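Local coordinates for protein FACT complex subunit SPT16 (Ashbya gossypii, PDB 6A8M) that probably acts, as the SPT16 subunit of the FACT histone chaperone, to reorganize nucleosomes during transcription, replication and DNA repair, represented here by its N-terminal part, at residues C73-A79 / K101-S107. Numbering follows the deposited sequence.
Sequences CVVITSA and KIELWQS
Trp105 lays its indole over Val74 of the neighbouring strand, and the side chain can be followed outward from CB. Trp105 CB lies 3.9 Å from Val75 O and also meets Ile76 CG1. With CG anti to the carbonyl carbon (chi1 -59°), the ring swings back along its strand toward the level of Val74. There Val74 CG1 sits 3.4 Å from the centroid of the six-membered ring of Trp105 and 11° off the ring normal, which defines a CH-pi contact over the face. Trp105 CD2 and CE2 come closest to this methyl, while Trp105 CZ3 and CH2 at the tip still lie 3.9 Å from Val74 CG1. On the same side of the ring, beyond Val74, Ile76 CG1 comes obliquely to Trp105 CE3, at 3.8 Å. The indole N-H is used as well: Trp105 NE1 donates to Glu103 OE2 at 2.9 Å, the oxygen lying only 6° out of the ring plane and accepting on its anti lone pair. Glu103 OE1 in turn forms a salt bridge with Arg124 of helix 113-128, so the acceptor that steadies the indole's rotation is itself held. Were Trp105 replaced by an alanine, Val74 CG1 would probably lose the ring it packs against and Glu103 OE2 its indole donor. The opposite face of the sheet carries Val75 and Leu104 side by side, Val75 CB 3.8 Å from Leu104 CD2, with helix 79-95 packing on Leu104. Six backbone hydrogen bonds join the strands, from Cys73 N to Lys101 O through to Ser107 N to Thr77 O; beyond them a water bridges Ala79 N and Ser107 O. The strand axes are nearly parallel, 4.8 Å apart at closest approach. Two neighbouring parallel strands joined through helix 79-95 make a beta-alpha-beta crossover, here placing 101-106 at the edge of the mixed sheet in the SPT16 N-terminal lobe.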
ATOM      1  N   CYS A  73     -13.607  10.505  21.384  1.00 15.89           N
ATOM      2  CA  CYS A  73     -12.433  10.759  20.571  1.00 15.27           C
ATOM      3  C   CYS A  73     -12.099  12.233  20.732  1.00 15.34           C
ATOM      4  O   CYS A  73     -13.003  13.069  20.776  1.00 17.72           O
ATOM      5  CB  CYS A  73     -12.691  10.399  19.095  1.00 15.38           C
ATOM      6  SG  CYS A  73     -11.448  10.957  17.922  1.00 17.58           S
ATOM      7  N   VAL A  74     -10.812  12.540  20.871  1.00 15.23           N
ATOM      8  CA  VAL A  74     -10.339  13.918  20.929  1.00 15.35           C
ATOM      9  C   VAL A  74      -9.505  14.159  19.685  1.00 15.55           C
ATOM     10  O   VAL A  74      -8.606  13.369  19.375  1.00 15.53           O
ATOM     11  CB  VAL A  74      -9.512  14.187  22.202  1.00 16.66           C
ATOM     12  CG1 VAL A  74      -8.956  15.616  22.169  1.00 16.08           C
ATOM     13  CG2 VAL A  74     -10.358  13.974  23.442  1.00 18.32           C
ATOM     14  N   VAL A  75      -9.818  15.233  18.963  1.00 15.68           N
ATOM     15  CA  VAL A  75      -9.014  15.705  17.841  1.00 15.73           C
ATOM     16  C   VAL A  75      -8.492  17.085  18.212  1.00 16.45           C
ATOM     17  O   VAL A  75      -9.284  17.983  18.512  1.00 18.85           O
ATOM     18  CB  VAL A  75      -9.839  15.770  16.545  1.00 17.16           C
ATOM     19  CG1 VAL A  75      -8.982  16.220  15.388  1.00 17.71           C
ATOM     20  CG2 VAL A  75     -10.484  14.421  16.266  1.00 16.66           C
ATOM     21  N   ILE A  76      -7.170  17.251  18.198  1.00 15.00           N
ATOM     22  CA  ILE A  76      -6.535  18.553  18.394  1.00 16.65           C
ATOM     23  C   ILE A  76      -6.044  18.994  17.029  1.00 16.32           C
ATOM     24  O   ILE A  76      -5.200  18.322  16.423  1.00 16.11           O
ATOM     25  CB  ILE A  76      -5.370  18.490  19.393  1.00 16.39           C
ATOM     26  CG1 ILE A  76      -5.824  17.929  20.741  1.00 18.00           C
ATOM     27  CG2 ILE A  76      -4.689  19.885  19.533  1.00 17.87           C
ATOM     28  CD1 ILE A  76      -4.688  17.735  21.738  1.00 19.09           C
ATOM     29  N   THR A  77      -6.586  20.094  16.523  1.00 17.23           N
ATOM     30  CA  THR A  77      -6.232  20.529  15.179  1.00 18.31           C
ATOM     31  C   THR A  77      -6.576  22.009  15.040  1.00 18.47           C
ATOM     32  O   THR A  77      -7.228  22.600  15.902  1.00 19.22           O
ATOM     33  CB  THR A  77      -6.935  19.679  14.113  1.00 19.05           C
ATOM     34  OG1 THR A  77      -6.271  19.846  12.855  1.00 21.85           O
ATOM     35  CG2 THR A  77      -8.420  20.069  13.974  1.00 17.59           C
ATOM     36  N   SER A  78      -6.133  22.596  13.936  1.00 18.94           N
ATOM     37  CA  SER A  78      -6.232  24.039  13.774  1.00 20.09           C
ATOM     38  C   SER A  78      -7.672  24.467  13.506  1.00 22.17           C
ATOM     39  O   SER A  78      -8.535  23.665  13.146  1.00 20.29           O
ATOM     40  CB  SER A  78      -5.350  24.498  12.617  1.00 22.81           C
ATOM     41  OG  SER A  78      -5.865  23.979  11.402  1.00 22.84           O
ATOM     42  N   ALA A  79      -7.917  25.772  13.657  1.00 23.67           N
ATOM     43  CA  ALA A  79      -9.256  26.291  13.417  1.00 25.24           C
ATOM     44  C   ALA A  79      -9.691  26.049  11.975  1.00 24.73           C
ATOM     45  O   ALA A  79     -10.867  25.768  11.712  1.00 25.42           O
ATOM     46  CB  ALA A  79      -9.304  27.781  13.759  1.00 25.93           C
ATOM     47  N   LYS A 101     -18.636  10.415  22.051  1.00 22.37           N
ATOM     48  CA  LYS A 101     -18.617  11.866  21.903  1.00 22.28           C
ATOM     49  C   LYS A 101     -17.270  12.296  21.348  1.00 20.62           C
ATOM     50  O   LYS A 101     -16.234  12.056  21.978  1.00 21.37           O
ATOM     51  CB  LYS A 101     -18.883  12.547  23.245  1.00 25.03           C
ATOM     52  CG  LYS A 101     -18.967  14.057  23.168  1.00 29.31           C
ATOM     53  CD  LYS A 101     -18.886  14.673  24.556  1.00 34.14           C
ATOM     54  CE  LYS A 101     -19.195  16.151  24.489  1.00 37.27           C
ATOM     55  NZ  LYS A 101     -18.620  16.743  23.245  1.00 38.15           N
ATOM     56  N   ILE A 102     -17.286  12.942  20.188  1.00 16.85           N
ATOM     57  CA  ILE A 102     -16.070  13.492  19.587  1.00 18.27           C
ATOM     58  C   ILE A 102     -15.925  14.931  20.046  1.00 19.72           C
ATOM     59  O   ILE A 102     -16.870  15.718  19.939  1.00 20.17           O
ATOM     60  CB  ILE A 102     -16.134  13.424  18.055  1.00 18.66           C
ATOM     61  CG1 ILE A 102     -16.282  11.985  17.564  1.00 18.43           C
ATOM     62  CG2 ILE A 102     -14.901  14.093  17.420  1.00 19.51           C
ATOM     63  CD1 ILE A 102     -16.623  11.915  16.072  1.00 19.93           C
ATOM     64  N   GLU A 103     -14.739  15.284  20.541  1.00 19.39           N
ATOM     65  CA  GLU A 103     -14.425  16.656  20.918  1.00 20.55           C
ATOM     66  C   GLU A 103     -13.352  17.201  19.989  1.00 18.42           C
ATOM     67  O   GLU A 103     -12.310  16.568  19.803  1.00 18.11           O
ATOM     68  CB  GLU A 103     -13.942  16.735  22.370  1.00 22.07           C
ATOM     69  CG  GLU A 103     -14.885  16.092  23.347  1.00 24.06           C
ATOM     70  CD  GLU A 103     -14.437  16.238  24.777  1.00 28.39           C
ATOM     71  OE1 GLU A 103     -14.997  15.534  25.645  1.00 31.77           O
ATOM     72  OE2 GLU A 103     -13.533  17.055  25.040  1.00 29.24           O
ATOM     73  N   LEU A 104     -13.614  18.366  19.398  1.00 18.28           N
ATOM     74  CA  LEU A 104     -12.625  19.081  18.601  1.00 15.85           C
ATOM     75  C   LEU A 104     -12.010  20.148  19.496  1.00 19.50           C
ATOM     76  O   LEU A 104     -12.679  21.123  19.861  1.00 21.81           O
ATOM     77  CB  LEU A 104     -13.272  19.703  17.364  1.00 17.68           C
ATOM     78  CG  LEU A 104     -14.057  18.696  16.533  1.00 19.92           C
ATOM     79  CD1 LEU A 104     -14.796  19.366  15.378  1.00 20.93           C
ATOM     80  CD2 LEU A 104     -13.100  17.655  16.010  1.00 21.48           C
ATOM     81  N   TRP A 105     -10.751  19.959  19.864  1.00 19.41           N
ATOM     82  CA  TRP A 105      -9.989  20.984  20.571  1.00 19.56           C
ATOM     83  C   TRP A 105      -9.191  21.788  19.546  1.00 20.90           C
ATOM     84  O   TRP A 105      -8.367  21.231  18.814  1.00 20.97           O
ATOM     85  CB  TRP A 105      -9.051  20.348  21.597  1.00 20.12           C
ATOM     86  CG  TRP A 105      -9.716  19.496  22.665  1.00 18.44           C
ATOM     87  CD1 TRP A 105     -11.060  19.290  22.859  1.00 19.85           C
ATOM     88  CD2 TRP A 105      -9.048  18.723  23.662  1.00 19.01           C
ATOM     89  NE1 TRP A 105     -11.265  18.428  23.925  1.00 19.57           N
ATOM     90  CE2 TRP A 105     -10.044  18.067  24.434  1.00 19.85           C
ATOM     91  CE3 TRP A 105      -7.701  18.507  23.974  1.00 18.11           C
ATOM     92  CZ2 TRP A 105      -9.728  17.234  25.504  1.00 20.77           C
ATOM     93  CZ3 TRP A 105      -7.393  17.677  25.036  1.00 17.96           C
ATOM     94  CH2 TRP A 105      -8.397  17.043  25.784  1.00 20.18           C
ATOM     95  N   GLN A 106      -9.420  23.098  19.497  1.00 22.09           N
ATOM     96  CA  GLN A 106      -8.763  23.933  18.502  1.00 22.57           C
ATOM     97  C   GLN A 106      -7.347  24.259  18.976  1.00 23.51           C
ATOM     98  O   GLN A 106      -7.171  24.794  20.067  1.00 23.16           O
ATOM     99  CB  GLN A 106      -9.589  25.196  18.300  1.00 28.91           C
ATOM    100  CG  GLN A 106      -9.176  26.106  17.182  1.00 34.93           C
ATOM    101  CD  GLN A 106     -10.147  27.271  17.045  1.00 40.27           C
ATOM    102  OE1 GLN A 106      -9.856  28.397  17.464  1.00 43.03           O
ATOM    103  NE2 GLN A 106     -11.316  26.997  16.476  1.00 40.25           N
ATOM    104  N   SER A 107      -6.345  23.902  18.180  1.00 23.96           N
ATOM    105  CA  SER A 107      -4.965  24.233  18.502  1.00 22.55           C
ATOM    106  C   SER A 107      -4.691  25.711  18.217  1.00 22.91           C
ATOM    107  O   SER A 107      -5.502  26.429  17.628  1.00 23.34           O
ATOM    108  CB  SER A 107      -4.005  23.360  17.699  1.00 23.67           C
ATOM    109  OG  SER A 107      -4.033  23.702  16.318  1.00 21.91           O
TER
HETATM  110  O   HOH W   1      -6.070  27.406  15.122  1.00 39.86           O